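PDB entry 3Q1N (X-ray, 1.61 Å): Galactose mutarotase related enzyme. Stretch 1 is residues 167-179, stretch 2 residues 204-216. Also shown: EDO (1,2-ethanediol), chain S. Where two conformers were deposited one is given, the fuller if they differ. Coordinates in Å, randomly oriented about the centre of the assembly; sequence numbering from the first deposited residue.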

# COMPACT_ATOMS: atom_id res chain seq x y z
N ASN A 167 15.63 13.02 8.28
CA ASN A 167 16.98 13.14 8.88
C ASN A 167 18.12 13.03 7.86
O ASN A 167 19.29 13.01 8.25
N SER A 168 17.78 12.95 6.58
CA SER A 168 18.78 12.96 5.50
C SER A 168 18.01 13.18 4.19
O SER A 168 16.79 13.10 4.19
N PRO A 169 18.72 13.48 3.08
CA PRO A 169 18.00 13.74 1.86
C PRO A 169 17.09 12.59 1.45
O PRO A 169 17.38 11.45 1.77
N LEU A 170 15.99 12.92 0.78
CA LEU A 170 15.04 11.91 0.29
C LEU A 170 15.74 10.96 -0.67
O LEU A 170 16.44 11.43 -1.57
N GLN A 171 15.54 9.65 -0.48
CA GLN A 171 16.13 8.63 -1.35
C GLN A 171 15.05 7.64 -1.79
O GLN A 171 14.04 7.45 -1.07
N ARG A 172 15.25 7.05 -2.97
CA ARG A 172 14.39 5.99 -3.46
C ARG A 172 15.19 4.74 -3.76
O ARG A 172 16.41 4.81 -4.05
N PHE A 173 14.53 3.61 -3.69
CA PHE A 173 15.11 2.36 -4.16
C PHE A 173 15.22 2.38 -5.68
O PHE A 173 14.26 2.66 -6.38
N GLY A 174 16.39 2.11 -6.20
CA GLY A 174 16.53 2.02 -7.64
C GLY A 174 15.68 0.91 -8.25
O GLY A 174 15.53 -0.16 -7.69
N ILE A 175 15.12 1.21 -9.42
CA ILE A 175 14.23 0.29 -10.16
C ILE A 175 14.89 -0.22 -11.45
O ILE A 175 15.53 0.54 -12.19
N GLY A 176 14.73 -1.51 -11.71
CA GLY A 176 15.19 -2.11 -12.96
C GLY A 176 15.14 -3.63 -12.91
O GLY A 176 15.66 -4.24 -11.96
N PRO A 177 14.44 -4.27 -13.88
CA PRO A 177 13.45 -3.76 -14.82
C PRO A 177 12.16 -3.45 -14.09
O PRO A 177 11.79 -4.19 -13.18
N VAL A 178 11.51 -2.36 -14.45
CA VAL A 178 10.28 -1.99 -13.78
C VAL A 178 9.30 -3.18 -13.81
O VAL A 178 9.19 -3.86 -14.85
N PRO A 179 8.63 -3.47 -12.67
CA PRO A 179 8.62 -2.83 -11.34
C PRO A 179 9.53 -3.51 -10.28
O PRO A 179 9.29 -3.38 -9.09
N ASP A 204 6.81 8.44 -14.65
CA ASP A 204 6.73 7.64 -15.88
C ASP A 204 7.75 6.53 -15.92
O ASP A 204 7.55 5.55 -16.65
N GLY A 205 8.81 6.64 -15.12
CA GLY A 205 9.83 5.60 -15.00
C GLY A 205 9.50 4.49 -14.01
O GLY A 205 10.36 3.64 -13.71
N GLY A 206 8.29 4.51 -13.46
CA GLY A 206 7.87 3.48 -12.54
C GLY A 206 7.73 3.96 -11.13
O GLY A 206 8.01 5.13 -10.80
N LEU A 207 7.28 3.04 -10.30
CA LEU A 207 7.06 3.30 -8.89
C LEU A 207 8.30 3.95 -8.19
O LEU A 207 9.45 3.59 -8.48
N VAL A 208 8.04 4.94 -7.33
CA VAL A 208 9.05 5.63 -6.53
C VAL A 208 8.92 5.19 -5.07
O VAL A 208 8.00 5.56 -4.36
N ILE A 209 9.83 4.32 -4.64
CA ILE A 209 9.79 3.76 -3.29
C ILE A 209 10.72 4.54 -2.36
O ILE A 209 11.93 4.38 -2.43
N LEU A 210 10.17 5.40 -1.51
CA LEU A 210 10.98 6.19 -0.59
C LEU A 210 11.60 5.30 0.48
O LEU A 210 10.91 4.50 1.15
N ALA A 211 12.91 5.46 0.64
CA ALA A 211 13.72 4.64 1.52
C ALA A 211 13.84 5.20 2.93
O ALA A 211 14.36 4.50 3.81
N ASN A 212 13.37 6.44 3.16
CA ASN A 212 13.60 7.13 4.43
C ASN A 212 12.60 6.67 5.49
O ASN A 212 11.49 7.20 5.59
N SER A 213 13.00 5.69 6.32
CA SER A 213 12.04 5.05 7.23
C SER A 213 11.60 5.88 8.40
O SER A 213 10.62 5.54 9.08
N GLU A 214 12.31 6.97 8.67
CA GLU A 214 11.97 7.83 9.77
C GLU A 214 10.71 8.68 9.56
O GLU A 214 10.23 9.33 10.51
N ILE A 215 10.21 8.73 8.33
CA ILE A 215 9.02 9.55 8.03
C ILE A 215 7.81 9.12 8.85
O ILE A 215 7.49 7.94 8.96
N ALA A 216 7.16 10.11 9.45
CA ALA A 216 5.98 9.87 10.27
C ALA A 216 4.72 10.30 9.55
O ALA A 216 3.69 9.66 9.71

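What holds the two backbones close enough for side chains to mesh? The strands cross obliquely, 134° between their directions, and meet at a single bridge, R172 with L210. A211 N donates to Q171 O (2.9 Å) and F173 N to I209 O (3.0 Å), leaving the side chains to fill the space around this short seam.

What do F173 and I175 pack against? F173 points toward stretch 2 with chi1 m, and its ring touches two small protrusions: CD2 meets I209 CG2 at 3.6 Å, and CE2 meets A211 CB at 3.7 Å. I175, m at both chi angles, also points in; its CD1 reaches I209 CD1 (4.2 Å) and L207 CD2 (3.8 Å). L207 (p, t) starts sideways, but its end comes nearer, and CD2 also packs 3.9 Å from P179 CB and 4.3 Å from V178 CG2.

Why does V178 (chi1 p) fit so closely? Its CG2 lies 3.9 Å from G206 CA, in space left by the absent side chain: a CB there would sit 2.7 Å from V178 CG2, a clash. The backbone angles of G206 independently call for glycine.

How does R172 bridge the gap? Its CA-to-CB bond points sideways, but the chain's end (p, t, m) comes nearer, and NH2 donates to L207 O at 3.0 Å while V208 CG2 covers one guanidinium face, 3.6 Å from NH2. Water 1 joins the stretches, accepting from R172 NE and I209 N (both 2.9 Å) and donating to F173 O (2.6 Å) and L207 O (3.1 Å). Water 2 links R172 NH2 (3.2 Å) to G206 O (2.6 Å).

What closes the other end? N212, chi1 m, points in and clasps the backbone: ND2 donates to P169 O (3.0 Å), and OD1 accepts from Q171 N (2.9 Å). E214 (chi1 p) accepts at OE2 from N167 N (2.8 Å). L170 CD2 packs against L210 CD2 at 4.1 Å. Outside the contact, 1,2-ethanediol O1 weakly hydrogen-bonds A216 O (2.9 Å).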

# COMPACT_ATOMS: atom_id res chain seq x y z
CB ASN A 167 17.22 12.05 9.92
CG ASN A 167 16.20 12.07 11.04
OD1 ASN A 167 15.65 13.13 11.39
ND2 ASN A 167 15.95 10.90 11.60
CB SER A 168 19.60 11.64 5.49
OG SER A 168 18.84 10.52 5.09
CB PRO A 169 19.10 13.92 0.84
CG PRO A 169 20.25 14.49 1.64
CD PRO A 169 20.16 13.77 2.95
CB LEU A 170 13.90 12.58 -0.47
CG LEU A 170 12.64 12.98 0.28
CD1 LEU A 170 11.73 13.82 -0.67
CD2 LEU A 170 11.91 11.77 0.87
CB GLN A 171 17.29 7.92 -0.62
CG GLN A 171 18.50 8.83 -0.28
CD GLN A 171 19.37 9.15 -1.48
OE1 GLN A 171 20.16 8.31 -1.94
NE2 GLN A 171 19.25 10.38 -2.00
CB ARG A 172 13.66 6.40 -4.73
CG ARG A 172 14.57 6.48 -5.91
CD ARG A 172 13.92 7.03 -7.10
NE ARG A 172 12.95 6.11 -7.69
CZ ARG A 172 12.46 6.27 -8.92
NH1 ARG A 172 12.88 7.29 -9.67
NH2 ARG A 172 11.58 5.41 -9.41
CB PHE A 173 14.29 1.16 -3.72
CG PHE A 173 14.43 0.87 -2.28
CD1 PHE A 173 15.52 0.11 -1.83
CD2 PHE A 173 13.56 1.38 -1.36
CE1 PHE A 173 15.68 -0.18 -0.50
CE2 PHE A 173 13.75 1.13 -0.01
CZ PHE A 173 14.80 0.34 0.41
CB ILE A 175 12.92 1.00 -10.54
CG1 ILE A 175 12.24 1.54 -9.28
CG2 ILE A 175 12.00 0.05 -11.34
CD1 ILE A 175 11.95 0.53 -8.18
CB PRO A 177 13.19 -4.97 -15.73
CG PRO A 177 13.40 -6.11 -14.86
CD PRO A 177 14.41 -5.73 -13.83
CB VAL A 178 9.68 -0.68 -14.38
CG1 VAL A 178 9.32 -0.85 -15.87
CG2 VAL A 178 8.49 -0.21 -13.57
CB PRO A 179 7.15 -2.97 -10.93
CG PRO A 179 6.78 -4.37 -11.50
CD PRO A 179 7.68 -4.60 -12.71
CB ASP A 204 6.85 8.54 -17.13
CG ASP A 204 5.51 9.19 -17.51
OD1 ASP A 204 4.48 8.84 -16.92
OD2 ASP A 204 5.47 10.08 -18.38
CB LEU A 207 6.67 1.99 -8.19
CG LEU A 207 7.72 0.90 -7.95
CD1 LEU A 207 7.08 -0.20 -7.11
CD2 LEU A 207 8.32 0.32 -9.26
CB VAL A 208 8.88 7.17 -6.64
CG1 VAL A 208 9.93 7.92 -5.75
CG2 VAL A 208 9.02 7.62 -8.13
CB ILE A 209 10.22 2.27 -3.26
CG1 ILE A 209 9.50 1.47 -4.33
CG2 ILE A 209 9.96 1.70 -1.86
CD1 ILE A 209 10.06 0.03 -4.51
CB LEU A 210 10.14 7.28 0.11
CG LEU A 210 9.42 8.25 -0.82
CD1 LEU A 210 8.66 9.28 0.04
CD2 LEU A 210 10.37 8.98 -1.74
CB ALA A 211 15.10 4.46 0.92
CB ASN A 212 13.58 8.66 4.24
CG ASN A 212 14.49 9.13 3.14
OD1 ASN A 212 14.20 8.94 1.98
ND2 ASN A 212 15.57 9.85 3.50
CB SER A 213 12.60 3.72 7.72
OG SER A 213 12.88 2.89 6.62
CB GLU A 214 13.12 8.78 10.06
CG GLU A 214 13.40 9.87 8.98
CD GLU A 214 14.45 9.45 7.94
OE1 GLU A 214 14.58 8.22 7.62
OE2 GLU A 214 15.11 10.37 7.40
CB ILE A 215 8.66 9.52 6.51
CG1 ILE A 215 9.81 10.15 5.72
CG2 ILE A 215 7.29 10.26 6.25
CD1 ILE A 215 9.72 9.89 4.17
CB ALA A 216 6.12 10.65 11.58
C1 EDO S . 2.81 8.42 12.35
O1 EDO S . 2.32 9.79 12.26
C2 EDO S . 1.69 7.37 12.33
O2 EDO S . 1.85 6.15 13.03
O HOH W 1 11.85 3.68 -6.55
O HOH W 2 9.91 6.68 -11.78